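Local coordinates for protein ribose transcriptional regulator (Enterococcus faecium DO, PDB 4RK1) that binds ribose and probably acts as a LacI-family transcriptional repressor that recognises regulatory DNA, at residues Y219-M224 and E271-T276. Numbering follows the deposited sequence.
Sequences YDNIDM and EKRFST. With RIB (alpha-D-ribofuranose), chain K.
The guanidinium of R273 meets the side-chain amide of N221 end-on, and both of its terminal nitrogens converge on a single acceptor. NH2 of R273 donates to OD1 of N221 at 2.8 Å, and NH1 of R273 donates to the same OD1 at 3.0 Å. Neither bond is straight, the NH1 one less so, at 137°, as expected when two N-H groups share one oxygen. OD1 lies close to the guanidinium plane, whereas both donors approach from one face of the amide, tilted out of its plane; the two flat groups are 21° apart. In N221, CG is anti to the backbone N (chi1 -167°), which carries the amide across to the arginine. The R273 chain, extended from CG to NE, spans the gap so that its terminal nitrogens reach N221. The aliphatic part of E271 lines this pair: its CG lies 4.1 Å from CG of N221, and its CB sits above one face of the R273 guanidinium, offset toward the rim. NH1 of R273 is shared between OD1 of N221 and the backbone O of L232, near the two ends of the connection between strands 215-218 and 233-236, so the arginine clips both ends of it.

The neighbouring D220 faces the sugar pocket, where its OD1 accepts a hydrogen bond from O3 of the bound ribose at 2.6 Å. Through N221 the contact ties the loop after strand 215-218, which carries D220, to the chain leaving strand 263-271. Between these two strands in the sheet runs strand 233-236, whose A236 packs against both N221 and E271, while helix 193-205 borders the loop through D193, which touches D220.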
loop_
_atom_site.group_PDB
_atom_site.type_symbol
_atom_site.label_atom_id
_atom_site.label_comp_id
_atom_site.label_asym_id
_atom_site.label_seq_id
_atom_site.Cartn_x
_atom_site.Cartn_y
_atom_site.Cartn_z
ATOM N N TYR B 219 11.903 -4.106 -9.594
ATOM C CA TYR B 219 11.258 -5.420 -9.670
ATOM C C TYR B 219 9.878 -5.364 -9.036
ATOM O O TYR B 219 9.739 -4.906 -7.887
ATOM C CB TYR B 219 12.108 -6.497 -8.961
ATOM C CG TYR B 219 11.926 -7.895 -9.518
ATOM C CD1 TYR B 219 10.801 -8.662 -9.201
ATOM C CD2 TYR B 219 12.882 -8.451 -10.377
ATOM C CE1 TYR B 219 10.640 -9.945 -9.714
ATOM C CE2 TYR B 219 12.731 -9.723 -10.898
ATOM C CZ TYR B 219 11.617 -10.474 -10.570
ATOM O OH TYR B 219 11.489 -11.736 -11.122
ATOM N N ASP B 220 8.891 -5.826 -9.816
ATOM C CA ASP B 220 7.476 -6.077 -9.441
ATOM C C ASP B 220 6.519 -5.483 -10.477
ATOM O O ASP B 220 5.567 -6.132 -10.871
ATOM C CB ASP B 220 7.065 -5.528 -8.065
ATOM C CG ASP B 220 7.616 -6.334 -6.915
ATOM O OD1 ASP B 220 8.133 -7.463 -7.132
ATOM O OD2 ASP B 220 7.534 -5.811 -5.784
ATOM N N ASN B 221 6.793 -4.247 -10.890
ATOM C CA ASN B 221 5.858 -3.424 -11.640
ATOM C C ASN B 221 4.602 -3.074 -10.839
ATOM O O ASN B 221 3.488 -3.206 -11.326
ATOM C CB ASN B 221 5.479 -4.078 -12.979
ATOM C CG ASN B 221 4.769 -3.117 -13.915
ATOM O OD1 ASN B 221 5.151 -1.952 -14.034
ATOM N ND2 ASN B 221 3.722 -3.596 -14.570
ATOM N N ILE B 222 4.779 -2.618 -9.606
ATOM C CA ILE B 222 3.646 -2.053 -8.863
ATOM C C ILE B 222 3.193 -0.780 -9.584
ATOM O O ILE B 222 3.964 -0.188 -10.346
ATOM C CB ILE B 222 3.970 -1.823 -7.362
ATOM C CG1 ILE B 222 5.161 -0.865 -7.164
ATOM C CG2 ILE B 222 4.254 -3.158 -6.682
ATOM C CD1 ILE B 222 5.338 -0.397 -5.731
ATOM N N ASP B 223 1.931 -0.397 -9.395
ATOM C CA ASP B 223 1.332 0.739 -10.128
ATOM C C ASP B 223 2.158 2.028 -10.071
ATOM O O ASP B 223 2.268 2.744 -11.073
ATOM C CB ASP B 223 -0.088 1.047 -9.597
ATOM C CG ASP B 223 -1.127 0.045 -10.061
ATOM O OD1 ASP B 223 -0.803 -0.828 -10.889
ATOM O OD2 ASP B 223 -2.281 0.130 -9.593
HETATM N N MSE B 224 2.746 2.311 -8.910
HETATM C CA MSE B 224 3.523 3.553 -8.702
HETATM C C MSE B 224 4.640 3.775 -9.698
HETATM O O MSE B 224 5.038 4.933 -9.937
HETATM C CB MSE B 224 4.036 3.588 -7.256
HETATM C CG MSE B 224 4.555 4.952 -6.806
HETATM SE SE MSE B 224 3.068 6.237 -6.587
HETATM C CE MSE B 224 4.029 7.943 -6.832
ATOM N N GLU B 271 9.606 -4.622 -18.397
ATOM C CA GLU B 271 8.809 -3.416 -18.671
ATOM C C GLU B 271 9.764 -2.258 -18.866
ATOM O O GLU B 271 10.287 -1.697 -17.898
ATOM C CB GLU B 271 7.827 -3.114 -17.533
ATOM C CG GLU B 271 6.757 -4.158 -17.303
ATOM C CD GLU B 271 5.782 -4.293 -18.462
ATOM O OE1 GLU B 271 5.671 -3.352 -19.265
ATOM O OE2 GLU B 271 5.123 -5.348 -18.573
ATOM N N LYS B 272 10.004 -1.916 -20.127
ATOM C CA LYS B 272 10.998 -0.922 -20.470
ATOM C C LYS B 272 10.391 0.458 -20.409
ATOM O O LYS B 272 9.469 0.776 -21.161
ATOM C CB LYS B 272 11.562 -1.170 -21.874
ATOM C CG LYS B 272 12.822 -0.362 -22.143
ATOM C CD LYS B 272 13.376 -0.592 -23.539
ATOM C CE LYS B 272 14.506 0.384 -23.829
ATOM N NZ LYS B 272 15.158 0.134 -25.142
ATOM N N ARG B 273 10.919 1.292 -19.523
ATOM C CA ARG B 273 10.425 2.649 -19.396
ATOM C C ARG B 273 11.603 3.603 -19.567
ATOM O O ARG B 273 12.301 3.511 -20.583
ATOM C CB ARG B 273 9.609 2.824 -18.100
ATOM C CG ARG B 273 8.432 1.862 -18.021
ATOM C CD ARG B 273 7.353 2.333 -17.069
ATOM N NE ARG B 273 6.228 1.415 -17.044
ATOM C CZ ARG B 273 6.070 0.411 -16.189
ATOM N NH1 ARG B 273 6.962 0.152 -15.224
ATOM N NH2 ARG B 273 4.994 -0.344 -16.294
ATOM N N PHE B 274 11.863 4.484 -18.608
ATOM C CA PHE B 274 12.768 5.607 -18.867
ATOM C C PHE B 274 13.823 5.842 -17.804
ATOM O O PHE B 274 14.453 6.902 -17.775
ATOM C CB PHE B 274 11.920 6.854 -19.098
ATOM C CG PHE B 274 11.120 6.784 -20.364
ATOM C CD1 PHE B 274 11.726 7.011 -21.590
ATOM C CD2 PHE B 274 9.778 6.432 -20.340
ATOM C CE1 PHE B 274 11.000 6.918 -22.770
ATOM C CE2 PHE B 274 9.045 6.341 -21.516
ATOM C CZ PHE B 274 9.660 6.589 -22.732
ATOM N N SER B 275 14.064 4.830 -16.976
ATOM C CA SER B 275 15.014 4.940 -15.877
ATOM C C SER B 275 16.359 4.301 -16.206
ATOM O O SER B 275 17.239 4.252 -15.347
ATOM C CB SER B 275 14.441 4.325 -14.597
ATOM O OG SER B 275 14.175 2.947 -14.747
ATOM N N THR B 276 16.529 3.823 -17.439
ATOM C CA THR B 276 17.830 3.316 -17.890
ATOM C C THR B 276 18.246 3.978 -19.189
ATOM O O THR B 276 17.405 4.424 -19.965
ATOM C CB THR B 276 17.844 1.778 -18.102
ATOM O OG1 THR B 276 17.042 1.425 -19.242
ATOM C CG2 THR B 276 17.333 1.062 -16.878
HETATM O O5 RIB K . 8.046 -6.228 -3.477
HETATM C C5 RIB K . 8.026 -7.120 -2.355
HETATM C C4 RIB K . 8.795 -8.305 -2.737
HETATM O O4 RIB K . 8.798 -9.277 -1.677
HETATM C C3 RIB K . 8.034 -8.749 -3.976
HETATM O O3 RIB K . 8.977 -8.706 -5.031
HETATM C C2 RIB K . 7.494 -10.111 -3.592
HETATM O O2 RIB K . 7.745 -11.100 -4.577
HETATM C C1 RIB K . 8.040 -10.393 -2.176
HETATM O O1 RIB K . 8.762 -11.606 -2.096
#